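Local structure of separin (Saccharomyces cerevisiae, 5U1T) at residues K1009-R1012 with I1013-I1016. The protein cleaves the cohesin subunit MCD1/SCC1 as a caspase-like cysteine protease at anaphase onset, releasing chromosomes for segregation, and is held inactive by securin for most of the cell cycle. Sequence-based numbering, arbitrary orientation.
Sequences KFDR and IAAI
An aspartate N-cap starts helix 1012-1028: D1011 turns its carboxylate back onto the first turn and accepts from two backbone N-H groups there, those of I1013 and A1014. Its CG lies anti to the backbone N (chi1 177°), a torsion that, with chi2 at -78°, brings OD1 within bonding distance of both. From A1014 N to D1011 OD1 the distance is 3.0 Å with an N-H...O angle of 165°, and the oxygen receives this bond on its anti lone pair, away from OD2. I1013 N also donates to D1011 OD1, at 2.8 Å, but the bend in this bond makes it weak. The positive end of the helix dipole would probably favour the charged carboxylate. An alanine in place of D1011 would probably leave the I1013 and A1014 N-H groups without this acceptor and let the first turn fray. Backbone bonding begins directly behind the cap, with I1016 N donating to R1012 O at 3.1 Å, while A1015 N makes weak bonds to both D1011 O and R1012 O. On the flank, L946 of helix 927-946 touches both F1010 and A1015, so the cap region and the first turn pack against that helix. F1010 N is hydrogen-bonded to D949 OD2. F1010 CE1 lies 3.7 Å from both A1014 CB and A1015 CB, and A1015 N sits at the ring edge, near its plane, 3.6 Å from F1010 CE1.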
ATOM      1  N   LYS A1009     -27.704  -9.985  53.142  1.00 71.66           N
ATOM      2  CA  LYS A1009     -27.079  -8.835  52.488  1.00 66.47           C
ATOM      3  C   LYS A1009     -27.385  -8.879  51.006  1.00 69.65           C
ATOM      4  O   LYS A1009     -27.690  -7.849  50.391  1.00 70.53           O
ATOM      5  CB  LYS A1009     -25.572  -8.811  52.717  1.00 68.05           C
ATOM      6  CG  LYS A1009     -24.843  -7.669  51.998  1.00 71.45           C
ATOM      7  CD  LYS A1009     -24.956  -6.349  52.744  1.00 73.07           C
ATOM      8  CE  LYS A1009     -24.322  -6.424  54.140  1.00 75.20           C
ATOM      9  NZ  LYS A1009     -23.917  -5.055  54.630  1.00 83.29           N
ATOM     10  N   PHE A1010     -27.331 -10.086  50.443  1.00 67.39           N
ATOM     11  CA  PHE A1010     -27.788 -10.303  49.064  1.00 68.73           C
ATOM     12  C   PHE A1010     -28.891 -11.361  49.031  1.00 63.80           C
ATOM     13  O   PHE A1010     -28.671 -12.484  49.485  1.00 68.84           O
ATOM     14  CB  PHE A1010     -26.631 -10.721  48.152  1.00 61.06           C
ATOM     15  CG  PHE A1010     -26.879 -10.416  46.710  1.00 68.16           C
ATOM     16  CD1 PHE A1010     -27.804 -11.151  45.982  1.00 72.32           C
ATOM     17  CD2 PHE A1010     -26.207  -9.375  46.078  1.00 73.60           C
ATOM     18  CE1 PHE A1010     -28.054 -10.869  44.645  1.00 66.76           C
ATOM     19  CE2 PHE A1010     -26.443  -9.089  44.737  1.00 75.63           C
ATOM     20  CZ  PHE A1010     -27.372  -9.843  44.021  1.00 69.55           C
ATOM     21  N   ASP A1011     -30.066 -10.996  48.503  1.00 63.69           N
ATOM     22  CA  ASP A1011     -31.236 -11.892  48.457  1.00 59.56           C
ATOM     23  C   ASP A1011     -30.933 -13.137  47.601  1.00 59.58           C
ATOM     24  O   ASP A1011     -30.240 -13.038  46.590  1.00 57.70           O
ATOM     25  CB  ASP A1011     -32.446 -11.129  47.923  1.00 55.51           C
ATOM     26  CG  ASP A1011     -33.683 -11.994  47.785  1.00 60.54           C
ATOM     27  OD1 ASP A1011     -33.738 -12.750  46.790  1.00 53.85           O
ATOM     28  OD2 ASP A1011     -34.620 -11.888  48.644  1.00 58.60           O
ATOM     29  N   ARG A1012     -31.435 -14.300  48.020  1.00 57.43           N
ATOM     30  CA  ARG A1012     -31.077 -15.570  47.386  1.00 56.39           C
ATOM     31  C   ARG A1012     -31.763 -15.757  46.040  1.00 53.14           C
ATOM     32  O   ARG A1012     -31.218 -16.371  45.130  1.00 56.68           O
ATOM     33  CB  ARG A1012     -31.424 -16.759  48.305  1.00 61.17           C
ATOM     34  CG  ARG A1012     -30.832 -18.116  47.850  1.00 56.59           C
ATOM     35  CD  ARG A1012     -31.416 -19.308  48.630  1.00 61.49           C
ATOM     36  NE  ARG A1012     -30.539 -20.483  48.571  1.00 59.87           N
ATOM     37  CZ  ARG A1012     -29.531 -20.704  49.415  1.00 59.27           C
ATOM     38  NH1 ARG A1012     -29.286 -19.840  50.396  1.00 64.19           N
ATOM     39  NH2 ARG A1012     -28.768 -21.781  49.283  1.00 51.72           N
ATOM     40  N   ILE A1013     -32.977 -15.251  45.921  1.00 57.95           N
ATOM     41  CA  ILE A1013     -33.701 -15.342  44.660  1.00 62.85           C
ATOM     42  C   ILE A1013     -33.075 -14.395  43.616  1.00 61.27           C
ATOM     43  O   ILE A1013     -32.879 -14.769  42.459  1.00 58.83           O
ATOM     44  CB  ILE A1013     -35.186 -15.050  44.879  1.00 58.36           C
ATOM     45  CG1 ILE A1013     -35.793 -16.178  45.712  1.00 57.16           C
ATOM     46  CG2 ILE A1013     -35.919 -14.908  43.563  1.00 59.57           C
ATOM     47  CD1 ILE A1013     -35.489 -17.561  45.188  1.00 52.69           C
ATOM     48  N   ALA A1014     -32.710 -13.194  44.050  1.00 53.09           N
ATOM     49  CA  ALA A1014     -31.985 -12.274  43.195  1.00 58.32           C
ATOM     50  C   ALA A1014     -30.682 -12.889  42.698  1.00 60.75           C
ATOM     51  O   ALA A1014     -30.254 -12.649  41.568  1.00 58.57           O
ATOM     52  CB  ALA A1014     -31.706 -10.975  43.934  1.00 60.32           C
ATOM     53  N   ALA A1015     -30.039 -13.681  43.538  1.00 61.97           N
ATOM     54  CA  ALA A1015     -28.722 -14.172  43.178  1.00 55.17           C
ATOM     55  C   ALA A1015     -28.863 -15.321  42.192  1.00 57.27           C
ATOM     56  O   ALA A1015     -28.084 -15.431  41.247  1.00 62.96           O
ATOM     57  CB  ALA A1015     -27.955 -14.585  44.400  1.00 49.51           C
ATOM     58  N   ILE A1016     -29.878 -16.157  42.395  1.00 54.33           N
ATOM     59  CA  ILE A1016     -30.156 -17.243  41.464  1.00 59.20           C
ATOM     60  C   ILE A1016     -30.574 -16.639  40.120  1.00 54.87           C
ATOM     61  O   ILE A1016     -30.212 -17.146  39.052  1.00 55.07           O
ATOM     62  CB  ILE A1016     -31.237 -18.195  42.011  1.00 57.81           C
ATOM     63  CG1 ILE A1016     -30.709 -18.867  43.273  1.00 61.17           C
ATOM     64  CG2 ILE A1016     -31.654 -19.240  40.979  1.00 47.98           C
ATOM     65  CD1 ILE A1016     -31.714 -19.696  44.000  1.00 61.40           C
TER